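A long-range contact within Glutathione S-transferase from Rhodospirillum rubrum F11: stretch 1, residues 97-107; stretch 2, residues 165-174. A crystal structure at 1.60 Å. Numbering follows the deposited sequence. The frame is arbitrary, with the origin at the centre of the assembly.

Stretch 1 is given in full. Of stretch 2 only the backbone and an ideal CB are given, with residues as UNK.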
# COMPACT_ATOMS: atom_id res chain seq x y z
N TRP A 97 -7.05 -4.61 -0.43
CA TRP A 97 -7.20 -6.03 -0.06
C TRP A 97 -6.14 -6.88 -0.79
O TRP A 97 -5.46 -7.73 -0.18
CB TRP A 97 -8.56 -6.52 -0.45
CG TRP A 97 -8.76 -7.96 -0.13
CD1 TRP A 97 -8.35 -9.02 -0.89
CD2 TRP A 97 -9.41 -8.51 1.03
NE1 TRP A 97 -8.69 -10.19 -0.27
CE2 TRP A 97 -9.37 -9.89 0.89
CE3 TRP A 97 -10.05 -7.96 2.15
CZ2 TRP A 97 -9.93 -10.76 1.85
CZ3 TRP A 97 -10.59 -8.79 3.07
CH2 TRP A 97 -10.54 -10.18 2.92
N PHE A 98 -5.98 -6.64 -2.07
CA PHE A 98 -5.05 -7.47 -2.86
C PHE A 98 -3.64 -7.00 -2.73
O PHE A 98 -2.73 -7.82 -2.59
CB PHE A 98 -5.53 -7.56 -4.34
CG PHE A 98 -6.72 -8.45 -4.44
CD1 PHE A 98 -6.60 -9.82 -4.45
CD2 PHE A 98 -7.97 -7.88 -4.43
CE1 PHE A 98 -7.76 -10.62 -4.45
CE2 PHE A 98 -9.12 -8.67 -4.40
CZ PHE A 98 -8.98 -10.04 -4.43
N ASP A 99 -3.40 -5.67 -2.77
CA ASP A 99 -1.99 -5.22 -2.69
C ASP A 99 -1.37 -5.32 -1.28
O ASP A 99 -0.14 -5.27 -1.13
CB ASP A 99 -1.82 -3.79 -3.24
CG ASP A 99 -1.76 -3.73 -4.74
OD1 ASP A 99 -1.41 -4.74 -5.46
OD2 ASP A 99 -2.11 -2.65 -5.30
N ARG A 100 -2.19 -5.43 -0.24
CA ARG A 100 -1.72 -5.73 1.12
C ARG A 100 -1.96 -7.17 1.53
O ARG A 100 -1.00 -7.90 1.80
CB ARG A 100 -2.37 -4.77 2.18
CG ARG A 100 -2.07 -5.12 3.63
CD ARG A 100 -2.45 -3.99 4.65
NE ARG A 100 -3.86 -3.67 4.51
CZ ARG A 100 -4.35 -2.50 4.10
NH1 ARG A 100 -3.55 -1.49 3.80
NH2 ARG A 100 -5.64 -2.38 3.94
N LYS A 101 -3.22 -7.54 1.73
CA LYS A 101 -3.58 -8.83 2.36
C LYS A 101 -3.21 -10.01 1.43
O LYS A 101 -2.51 -10.94 1.83
CB LYS A 101 -5.03 -8.89 2.79
CG LYS A 101 -5.37 -10.09 3.61
CD LYS A 101 -6.85 -10.16 3.95
CE LYS A 101 -7.28 -11.52 4.47
NZ LYS A 101 -6.73 -11.82 5.83
N PHE A 102 -3.72 -10.00 0.20
CA PHE A 102 -3.37 -11.08 -0.71
C PHE A 102 -1.88 -11.10 -0.94
O PHE A 102 -1.24 -12.16 -0.95
CB PHE A 102 -4.14 -10.93 -2.04
CG PHE A 102 -3.97 -12.08 -3.02
CD1 PHE A 102 -2.81 -12.25 -3.73
CD2 PHE A 102 -5.01 -12.94 -3.24
CE1 PHE A 102 -2.68 -13.29 -4.61
CE2 PHE A 102 -4.90 -13.97 -4.13
CZ PHE A 102 -3.73 -14.15 -4.82
N ASN A 103 -1.29 -9.91 -1.12
CA ASN A 103 0.11 -9.80 -1.40
C ASN A 103 0.96 -10.44 -0.29
O ASN A 103 1.91 -11.15 -0.58
CB ASN A 103 0.51 -8.36 -1.61
CG ASN A 103 1.97 -8.21 -1.97
OD1 ASN A 103 2.42 -8.71 -2.98
ND2 ASN A 103 2.74 -7.56 -1.07
N ARG A 104 0.61 -10.14 0.96
CA ARG A 104 1.41 -10.64 2.08
C ARG A 104 1.20 -12.13 2.31
O ARG A 104 2.15 -12.82 2.70
CB ARG A 104 1.11 -9.82 3.37
CG ARG A 104 1.66 -8.40 3.26
CD ARG A 104 3.20 -8.25 3.24
NE ARG A 104 3.83 -8.66 4.52
CZ ARG A 104 3.94 -7.87 5.59
NH1 ARG A 104 3.51 -6.62 5.54
NH2 ARG A 104 4.49 -8.34 6.70
N GLU A 105 -0.02 -12.60 2.10
CA GLU A 105 -0.41 -13.96 2.45
C GLU A 105 -0.10 -14.97 1.34
O GLU A 105 0.00 -16.18 1.62
CB GLU A 105 -1.90 -14.02 2.77
CG GLU A 105 -2.27 -13.26 4.05
CD GLU A 105 -3.75 -13.24 4.42
OE1 GLU A 105 -4.61 -13.75 3.68
OE2 GLU A 105 -4.08 -12.72 5.51
N VAL A 106 -0.01 -14.50 0.10
CA VAL A 106 0.07 -15.39 -1.07
C VAL A 106 1.20 -14.98 -2.05
O VAL A 106 2.13 -15.72 -2.34
CB VAL A 106 -1.30 -15.43 -1.79
CG1 VAL A 106 -1.21 -16.42 -2.95
CG2 VAL A 106 -2.48 -15.77 -0.88
N THR A 107 1.10 -13.79 -2.63
CA THR A 107 2.03 -13.38 -3.64
C THR A 107 3.49 -13.33 -3.20
O THR A 107 4.39 -13.90 -3.85
CB THR A 107 1.66 -12.00 -4.20
OG1 THR A 107 0.26 -12.00 -4.50
CG2 THR A 107 2.45 -11.76 -5.50
N UNK A 165 -5.98 -5.42 -10.28
CA UNK A 165 -5.05 -5.74 -9.19
C UNK A 165 -5.16 -7.24 -8.82
O UNK A 165 -4.17 -7.95 -8.80
CB UNK A 165 -5.34 -4.86 -7.97
N UNK A 166 -6.39 -7.70 -8.57
CA UNK A 166 -6.62 -9.08 -8.18
C UNK A 166 -6.11 -10.06 -9.29
O UNK A 166 -5.41 -11.06 -8.99
CB UNK A 166 -8.11 -9.30 -7.91
N UNK A 167 -6.40 -9.75 -10.55
CA UNK A 167 -6.06 -10.62 -11.66
C UNK A 167 -4.55 -10.61 -11.85
O UNK A 167 -3.96 -11.64 -12.23
CB UNK A 167 -6.78 -10.19 -12.94
N UNK A 168 -3.90 -9.47 -11.61
CA UNK A 168 -2.44 -9.38 -11.83
C UNK A 168 -1.72 -10.20 -10.76
O UNK A 168 -0.76 -10.93 -11.06
CB UNK A 168 -1.97 -7.93 -11.80
N UNK A 169 -2.19 -10.13 -9.52
CA UNK A 169 -1.62 -10.98 -8.46
C UNK A 169 -1.84 -12.45 -8.82
O UNK A 169 -0.91 -13.24 -8.79
CB UNK A 169 -2.25 -10.66 -7.10
N UNK A 170 -3.07 -12.80 -9.19
CA UNK A 170 -3.40 -14.19 -9.50
C UNK A 170 -2.63 -14.69 -10.69
O UNK A 170 -2.30 -15.88 -10.75
CB UNK A 170 -4.90 -14.34 -9.76
N UNK A 171 -2.29 -13.79 -11.62
CA UNK A 171 -1.54 -14.20 -12.81
C UNK A 171 -0.18 -14.70 -12.41
O UNK A 171 0.40 -15.60 -13.08
CB UNK A 171 -1.41 -13.05 -13.81
N UNK A 172 0.39 -14.11 -11.36
CA UNK A 172 1.73 -14.56 -10.92
C UNK A 172 1.63 -15.88 -10.15
O UNK A 172 2.47 -16.76 -10.35
CB UNK A 172 2.40 -13.50 -10.05
N UNK A 173 0.56 -16.06 -9.38
CA UNK A 173 0.31 -17.35 -8.72
C UNK A 173 0.09 -18.42 -9.79
O UNK A 173 0.59 -19.53 -9.66
CB UNK A 173 -0.90 -17.27 -7.78
N UNK A 174 -0.55 -18.03 -10.87
CA UNK A 174 -0.84 -18.98 -11.95
C UNK A 174 0.42 -19.30 -12.72
O UNK A 174 0.63 -20.46 -13.10
CB UNK A 174 -1.91 -18.43 -12.90

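Both stretches are helical and run in roughly the same direction, their axes 27° apart and 9.3 Å from each other at closest approach.

Position 165 directs its CA-to-CB bond toward stretch 1. Its ideal CB lies 4.5 Å from CB of Phe98 and 4.7 Å from OD1 of Asp99, so a small or branched side chain would fit, such as valine, threonine or serine. The residue is Thr165, in the m rotamer. Its methyl CG2 packs 3.7 Å from CB of Phe98 and 3.2 Å from OD1 of Asp99, while its hydroxyl is hydrogen-bonded elsewhere in the structure.

Position 166 points sideways, yet its ideal CB is already 3.7 Å from CZ of Phe98. The helices are close here, the two CA atoms of 98 and 166 being 5.8 Å apart, and a small side chain is the simplest fit. CB of Ala166 sits over one face of the Phe98 ring, 3.5 Å from the ring centroid and almost on the ring normal, in a CH-pi contact.

Position 167 points away, and no atom of stretch 1 comes within 5.5 Å of the ideal CB at 167 or 168; the contact therefore places little restriction on either. They are Ala167 and Cys168.

Position 169 points toward a hollow bordered by Asp99, Phe102, Asn103 and Thr107. The ideal CB is 3.6 Å from CE1 of Phe102 and 3.9 Å from OG1 of Thr107. The walls mix an aromatic ring with polar groups, so a flat side chain with polar edges suits it; glutamine, asparagine or histidine are reasonable candidates. His169 fills it as a knob in a hole. NE2 of His169 donates a weak hydrogen bond to OD1 of Asn103 at 3.5 Å, whereas ND1 of His169 turns back to its own helix and donates to O of Thr165 at 3.2 Å. Carbonyl O of Phe98 lies over one face of the imidazole, 3.5 Å from CE1 of His169, and the Phe102 ring approaches obliquely.

Position 170 points sideways, its ideal CB 5.1 Å from CZ of Phe102. A longer apolar chain, leucine or methionine, could bend back to that ring. Leu170 does so, bringing CD2 to 3.8 Å from CZ of Phe102.

Position 171 has nothing of stretch 1 within 5.5 Å of its ideal CB, so this contact leaves the choice open. OG of Ser171 donates a hydrogen bond to O of Cys168 at 2.7 Å.

Position 172 points toward stretch 1, but its ideal CB is 4.9 Å from CG2 of Thr107, at the margin; an apolar residue would serve. Leu172 stays too distant for close contact.

Position 173 points toward Val106 and Phe102, with CG1 of Val106 4.9 Å from the ideal CB. Isoleucine, leucine or valine would suit this apolar surface. Ile173 places CD1 3.8 Å from CG1 of Val106, and its CG1 meets the edge of the Phe102 ring, 4.0 Å from CE1 of Phe102.

Position 174 is out of reach and the contact sets no preference; OD1 of Asp174 is hydrogen-bonded elsewhere in the structure.

Stretch 2 165-174: TAACHLSLID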
# COMPACT_ATOMS: atom_id res chain seq x y z
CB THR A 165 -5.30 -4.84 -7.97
OG1 THR A 165 -5.23 -3.45 -8.37
CG2 THR A 165 -4.26 -5.13 -6.88
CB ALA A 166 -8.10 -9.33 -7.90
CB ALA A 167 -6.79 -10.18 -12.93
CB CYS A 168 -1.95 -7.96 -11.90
SG CYS A 168 -2.36 -7.18 -13.47
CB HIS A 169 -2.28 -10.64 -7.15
CG HIS A 169 -1.57 -9.54 -6.43
ND1 HIS A 169 -1.89 -8.20 -6.52
CD2 HIS A 169 -0.50 -9.60 -5.61
CE1 HIS A 169 -1.09 -7.50 -5.72
NE2 HIS A 169 -0.21 -8.34 -5.23
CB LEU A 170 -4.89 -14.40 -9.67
CG LEU A 170 -5.64 -14.50 -8.33
CD1 LEU A 170 -7.12 -14.33 -8.52
CD2 LEU A 170 -5.39 -15.87 -7.71
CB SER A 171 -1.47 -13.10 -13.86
OG SER A 171 -0.58 -12.05 -13.56
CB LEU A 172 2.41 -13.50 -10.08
CG LEU A 172 3.03 -12.44 -10.98
CD1 LEU A 172 3.21 -11.17 -10.14
CD2 LEU A 172 4.34 -12.97 -11.57
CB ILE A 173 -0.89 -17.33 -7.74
CG1 ILE A 173 -0.81 -16.10 -6.79
CG2 ILE A 173 -0.93 -18.61 -6.92
CD1 ILE A 173 0.58 -15.80 -6.25
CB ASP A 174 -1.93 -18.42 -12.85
CG ASP A 174 -2.65 -19.46 -13.66
OD1 ASP A 174 -2.96 -20.51 -13.13
OD2 ASP A 174 -3.01 -19.16 -14.85
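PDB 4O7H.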